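PDB 6CXT: Alpha/beta hydrolase fold protein from Marinomonas mediterranea, which carries a pyrrole thioester on the phosphopantetheine arm of this carrier domain during pyrrole biosynthesis, and may have hydrolase activity in the rest of the full-length protein. Local coordinates for residues N11-G16 / M38-A43; E61-V66 / A70-Q75. All blocks are in the same frame, centred on the assembly; numbering follows the deposited sequence.

Contact 1: N11-G16 / M38-A43; sequences NDLLEG and MVLLLA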
loop_
_atom_site.group_PDB
_atom_site.type_symbol
_atom_site.label_atom_id
_atom_site.label_comp_id
_atom_site.label_asym_id
_atom_site.label_seq_id
_atom_site.Cartn_x
_atom_site.Cartn_y
_atom_site.Cartn_z
ATOM N N ASN A 11 -29.409 -21.930 -2.359
ATOM C CA ASN A 11 -29.288 -20.481 -2.159
ATOM C C ASN A 11 -27.891 -20.064 -1.729
ATOM O O ASN A 11 -27.250 -19.320 -2.455
ATOM C CB ASN A 11 -30.370 -19.955 -1.220
ATOM C CG ASN A 11 -31.736 -19.917 -1.899
ATOM O OD1 ASN A 11 -31.855 -19.687 -3.108
ATOM N ND2 ASN A 11 -32.766 -20.161 -1.125
ATOM N N ASP A 12 -27.440 -20.611 -0.594
ATOM C CA ASP A 12 -26.118 -20.386 -0.039
ATOM C C ASP A 12 -24.976 -21.030 -0.834
ATOM O O ASP A 12 -23.983 -20.351 -1.096
ATOM C CB ASP A 12 -26.062 -20.789 1.431
ATOM C CG ASP A 12 -26.846 -19.825 2.345
ATOM O OD1 ASP A 12 -27.878 -19.291 1.884
ATOM O OD2 ASP A 12 -26.441 -19.636 3.520
ATOM N N LEU A 13 -25.091 -22.310 -1.219
ATOM C CA LEU A 13 -23.975 -22.948 -1.899
ATOM C C LEU A 13 -23.973 -22.725 -3.392
ATOM O O LEU A 13 -22.934 -22.454 -3.960
ATOM C CB LEU A 13 -23.786 -24.424 -1.509
ATOM C CG LEU A 13 -23.795 -24.794 -0.021
ATOM C CD1 LEU A 13 -23.387 -26.254 0.198
ATOM C CD2 LEU A 13 -22.927 -23.918 0.898
ATOM N N LEU A 14 -25.116 -22.805 -4.056
ATOM C CA LEU A 14 -25.073 -22.717 -5.516
ATOM C C LEU A 14 -25.544 -21.374 -6.045
ATOM O O LEU A 14 -25.333 -21.058 -7.236
ATOM C CB LEU A 14 -25.893 -23.861 -6.146
ATOM C CG LEU A 14 -25.321 -25.260 -5.894
ATOM C CD1 LEU A 14 -26.359 -26.337 -6.193
ATOM C CD2 LEU A 14 -24.004 -25.482 -6.638
ATOM N N GLU A 15 -26.210 -20.609 -5.169
ATOM C CA GLU A 15 -26.761 -19.302 -5.517
ATOM C C GLU A 15 -27.596 -19.348 -6.810
ATOM O O GLU A 15 -28.675 -19.978 -6.860
ATOM C CB GLU A 15 -25.615 -18.280 -5.619
ATOM C CG GLU A 15 -24.765 -18.173 -4.351
ATOM C CD GLU A 15 -24.249 -16.752 -4.106
ATOM O OE1 GLU A 15 -23.814 -16.491 -2.964
ATOM O OE2 GLU A 15 -24.304 -15.919 -5.047
ATOM N N GLY A 16 -27.067 -18.704 -7.851
ATOM C CA GLY A 16 -27.622 -18.774 -9.204
ATOM C C GLY A 16 -27.838 -20.195 -9.729
ATOM O O GLY A 16 -26.956 -21.063 -9.621
ATOM N N MET A 38 -18.402 -27.410 2.436
ATOM C CA MET A 38 -18.626 -28.314 3.570
ATOM C C MET A 38 -18.673 -27.538 4.868
ATOM O O MET A 38 -19.530 -27.765 5.708
ATOM C CB MET A 38 -17.573 -29.440 3.589
ATOM C CG MET A 38 -17.647 -30.412 4.757
ATOM S SD MET A 38 -19.152 -31.455 4.612
ATOM C CE MET A 38 -18.884 -32.374 3.085
ATOM N N VAL A 39 -17.778 -26.553 5.015
ATOM C CA VAL A 39 -17.746 -25.744 6.228
ATOM C C VAL A 39 -19.083 -25.023 6.410
ATOM O O VAL A 39 -19.611 -24.973 7.516
ATOM C CB VAL A 39 -16.528 -24.745 6.233
ATOM C CG1 VAL A 39 -16.520 -23.919 7.541
ATOM C CG2 VAL A 39 -15.238 -25.558 6.161
ATOM N N LEU A 40 -19.594 -24.451 5.339
ATOM C CA LEU A 40 -20.835 -23.665 5.435
ATOM C C LEU A 40 -22.023 -24.647 5.749
ATOM O O LEU A 40 -22.916 -24.360 6.567
ATOM C CB LEU A 40 -21.086 -22.917 4.111
ATOM C CG LEU A 40 -19.988 -21.846 3.756
ATOM C CD1 LEU A 40 -20.365 -21.126 2.486
ATOM C CD2 LEU A 40 -19.806 -20.879 4.903
ATOM N N LEU A 41 -22.010 -25.790 5.064
ATOM C CA LEU A 41 -23.069 -26.801 5.280
ATOM C C LEU A 41 -23.027 -27.273 6.746
ATOM O O LEU A 41 -24.052 -27.266 7.432
ATOM C CB LEU A 41 -22.857 -27.974 4.318
ATOM C CG LEU A 41 -23.911 -29.128 4.419
ATOM C CD1 LEU A 41 -25.317 -28.652 4.045
ATOM C CD2 LEU A 41 -23.481 -30.262 3.497
ATOM N N LEU A 42 -21.846 -27.648 7.243
ATOM C CA LEU A 42 -21.753 -28.099 8.615
ATOM C C LEU A 42 -22.216 -27.047 9.594
ATOM O O LEU A 42 -22.783 -27.406 10.624
ATOM C CB LEU A 42 -20.359 -28.615 9.016
ATOM C CG LEU A 42 -19.821 -29.836 8.268
ATOM C CD1 LEU A 42 -18.459 -30.250 8.804
ATOM C CD2 LEU A 42 -20.812 -31.006 8.344
ATOM N N ALA A 43 -21.981 -25.762 9.299
ATOM C CA ALA A 43 -22.412 -24.687 10.229
ATOM C C ALA A 43 -23.935 -24.573 10.203
ATOM O O ALA A 43 -24.573 -24.478 11.252
ATOM C CB ALA A 43 -21.753 -23.330 9.871
#
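Leu13 and Leu40 are the facing pair, with the CA of Leu13 8.0 Å from the CA of Leu40. Helix 7-13 ends at Leu13, where the chain makes a wider, pi-type turn. Leu40 belongs to a middle turn of helix 35-49. Glu15 is the first residue beyond helix 7-13 to leave helical geometry, with a positive phi of 50°. Leu13 does most of the work across the gap. Its CD2 methyl rests 3.8 Å from the CB of Leu40 and also meets CD1 of Leu40 at 4.1 Å. The two leucines run antiparallel, each passing beside the other. In Leu13 a chi1 of -48° sets CG opposite the carbonyl carbon, and with chi2 near 180° the fork extends to helix 35-49. The other methyl, CD1, comes to 4.5 Å from the CB of Leu41, a looser touch. Phe8 packs on both Leu13 and Leu41 and so continues this apolar patch. In the carrier-protein fold this joins the first helix to the helix that follows the phosphopantetheine site. Two dehydrogenase chains border the contact: Asn375 of one packs on Leu40, and Thr274 of the other hydrogen-bonds Glu15 OE1. No hydrogen bond or salt bridge links the two segments, so their direct hold on each other is a modest hydrophobic one, without directional bonds.

Contact 2: E61-V66 / A70-Q75; sequences EHFENV and AALINQ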
loop_
_atom_site.group_PDB
_atom_site.type_symbol
_atom_site.label_atom_id
_atom_site.label_comp_id
_atom_site.label_asym_id
_atom_site.label_seq_id
_atom_site.Cartn_x
_atom_site.Cartn_y
_atom_site.Cartn_z
ATOM N N GLU A 61 -20.750 -42.098 1.985
ATOM C CA GLU A 61 -22.053 -42.777 2.177
ATOM C C GLU A 61 -23.060 -41.709 2.616
ATOM O O GLU A 61 -24.081 -41.500 1.944
ATOM C CB GLU A 61 -21.985 -43.963 3.167
ATOM C CG GLU A 61 -21.011 -45.087 2.762
ATOM C CD GLU A 61 -19.600 -44.987 3.409
ATOM O OE1 GLU A 61 -19.460 -45.429 4.582
ATOM O OE2 GLU A 61 -18.624 -44.498 2.759
ATOM N N HIS A 62 -22.742 -41.000 3.701
ATOM C CA HIS A 62 -23.632 -39.939 4.183
ATOM C C HIS A 62 -23.800 -38.704 3.279
ATOM O O HIS A 62 -24.885 -38.112 3.266
ATOM C CB HIS A 62 -23.251 -39.529 5.596
ATOM C CG HIS A 62 -23.188 -40.684 6.540
ATOM N ND1 HIS A 62 -22.090 -40.943 7.333
ATOM C CD2 HIS A 62 -24.080 -41.674 6.795
ATOM C CE1 HIS A 62 -22.317 -42.030 8.053
ATOM N NE2 HIS A 62 -23.515 -42.493 7.746
ATOM N N PHE A 63 -22.777 -38.340 2.506
ATOM C CA PHE A 63 -22.798 -37.052 1.783
ATOM C C PHE A 63 -23.039 -37.251 0.329
ATOM O O PHE A 63 -22.917 -36.327 -0.501
ATOM C CB PHE A 63 -21.553 -36.211 2.083
ATOM C CG PHE A 63 -21.556 -35.652 3.473
ATOM C CD1 PHE A 63 -21.196 -36.444 4.583
ATOM C CD2 PHE A 63 -21.994 -34.331 3.697
ATOM C CE1 PHE A 63 -21.240 -35.921 5.894
ATOM C CE2 PHE A 63 -22.047 -33.821 4.990
ATOM C CZ PHE A 63 -21.652 -34.595 6.086
ATOM N N GLU A 64 -23.510 -38.450 0.012
ATOM C CA GLU A 64 -23.806 -38.724 -1.370
ATOM C C GLU A 64 -24.811 -37.741 -1.947
ATOM O O GLU A 64 -24.634 -37.217 -3.073
ATOM C CB GLU A 64 -24.309 -40.185 -1.510
ATOM C CG GLU A 64 -24.541 -40.534 -2.955
ATOM C CD GLU A 64 -25.078 -41.932 -3.175
ATOM O OE1 GLU A 64 -25.385 -42.674 -2.199
ATOM O OE2 GLU A 64 -25.185 -42.249 -4.366
ATOM N N ASN A 65 -25.876 -37.475 -1.207
ATOM C CA ASN A 65 -26.925 -36.605 -1.715
ATOM C C ASN A 65 -27.690 -36.095 -0.517
ATOM O O ASN A 65 -27.358 -36.451 0.638
ATOM C CB ASN A 65 -27.853 -37.345 -2.716
ATOM C CG ASN A 65 -28.442 -38.640 -2.119
ATOM O OD1 ASN A 65 -28.930 -38.643 -0.977
ATOM N ND2 ASN A 65 -28.347 -39.753 -2.882
ATOM N N VAL A 66 -28.695 -35.246 -0.790
ATOM C CA VAL A 66 -29.504 -34.638 0.282
ATOM C C VAL A 66 -30.257 -35.714 1.127
ATOM O O VAL A 66 -30.332 -35.637 2.371
ATOM C CB VAL A 66 -30.434 -33.527 -0.290
ATOM C CG1 VAL A 66 -31.452 -33.046 0.733
ATOM C CG2 VAL A 66 -29.596 -32.311 -0.756
ATOM N N ALA A 70 -29.688 -35.980 4.908
ATOM C CA ALA A 70 -30.888 -35.942 5.788
ATOM C C ALA A 70 -30.934 -37.204 6.703
ATOM O O ALA A 70 -31.086 -37.067 7.945
ATOM C CB ALA A 70 -32.167 -35.736 4.975
ATOM N N ALA A 71 -30.646 -38.396 6.127
ATOM C CA ALA A 71 -30.669 -39.639 6.923
ATOM C C ALA A 71 -29.671 -39.588 8.079
ATOM O O ALA A 71 -30.012 -39.963 9.211
ATOM C CB ALA A 71 -30.472 -40.896 6.058
ATOM N N LEU A 72 -28.445 -39.102 7.797
ATOM C CA LEU A 72 -27.432 -38.944 8.853
ATOM C C LEU A 72 -27.861 -37.977 9.956
ATOM O O LEU A 72 -27.666 -38.258 11.159
ATOM C CB LEU A 72 -26.052 -38.537 8.281
ATOM C CG LEU A 72 -24.935 -38.286 9.324
ATOM C CD1 LEU A 72 -24.492 -39.557 10.064
ATOM C CD2 LEU A 72 -23.754 -37.613 8.640
ATOM N N ILE A 73 -28.405 -36.828 9.558
ATOM C CA ILE A 73 -28.834 -35.827 10.554
ATOM C C ILE A 73 -29.948 -36.385 11.459
ATOM O O ILE A 73 -29.979 -36.114 12.681
ATOM C CB ILE A 73 -29.290 -34.489 9.912
ATOM C CG1 ILE A 73 -28.202 -33.923 8.961
ATOM C CG2 ILE A 73 -29.670 -33.468 10.994
ATOM C CD1 ILE A 73 -28.720 -32.930 7.945
ATOM N N ASN A 74 -30.840 -37.179 10.866
ATOM C CA ASN A 74 -31.887 -37.882 11.679
ATOM C C ASN A 74 -31.282 -38.811 12.691
ATOM O O ASN A 74 -31.594 -38.705 13.878
ATOM C CB ASN A 74 -32.908 -38.582 10.773
ATOM C CG ASN A 74 -33.724 -37.583 9.973
ATOM O OD1 ASN A 74 -33.985 -36.457 10.445
ATOM N ND2 ASN A 74 -34.097 -37.958 8.745
ATOM N N GLN A 75 -30.336 -39.642 12.243
ATOM C CA GLN A 75 -29.684 -40.612 13.115
ATOM C C GLN A 75 -29.042 -39.914 14.298
ATOM O O GLN A 75 -28.923 -40.490 15.374
ATOM C CB GLN A 75 -28.651 -41.428 12.326
ATOM C CG GLN A 75 -29.334 -42.341 11.323
ATOM C CD GLN A 75 -28.398 -43.172 10.507
ATOM O OE1 GLN A 75 -28.002 -44.247 10.933
ATOM N NE2 GLN A 75 -28.078 -42.708 9.291
#
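His62 lies with one ring face against Leu72, whose CD1 methyl sits over the middle of the imidazole. CD1 of Leu72 is 3.7 Å from the centroid of the His62 ring and only 2° off the ring normal, a clear CH-pi contact. The second methyl, CD2 of Leu72, drops beside the base of the histidine, 3.6 Å from its CB. The leucine fork therefore meets both the ring and the stem of His62, and it comes in roughly perpendicular to the histidine side chain. In Leu72 CG stands anti to the backbone N, chi1 177°, which carries it toward the loop, and chi2 sets the two methyls on His62. CD2 also reaches CE1 of Phe63 at 4.1 Å, obliquely. In this carrier-protein fold, 61-66 runs up to and into the first residue of the last helix, 66-75, and the contact folds that lead-in back over its own helix. Asn65 is the N-cap, with OD1 bonded to the N of Thr68. Thr68 OG1 in turn takes part in a hydrogen bond with the carbonyl of His62. ND1 of His62 is hydrogen-bonded to the carbonyl O of Glu57. Replacing His62 with an alanine would probably leave the Leu72 methyls without their ring partner and the carbonyl of Glu57 without its bond to ND1. Within the helix, the N of Ala70 donates to the O of Val66 at 2.6 Å, nearly straight at 166°.

How the contacts relate
Contact 1 lies wholly before contact 2 along the chain. Their centres are 16 Å apart, on opposite sides of the chain's centre, yet they touch through Phe63. The CE methyl of Met38 packs 3.7 Å from CD2 of Phe63, and CD2 of Leu41 is 4.1 Å from CE2 of the same ring. Helix 35-49 thus faces helix 7-13 through contact 1 and the 61-66 loop through Phe63. The side chain of Leu40 is about 11 Å from the bound pyrrole-loaded phosphopantetheine, and that of Phe63 about 13 Å. Both contacts therefore belong to the body of the carrier domain and not to the immediate surroundings of the arm.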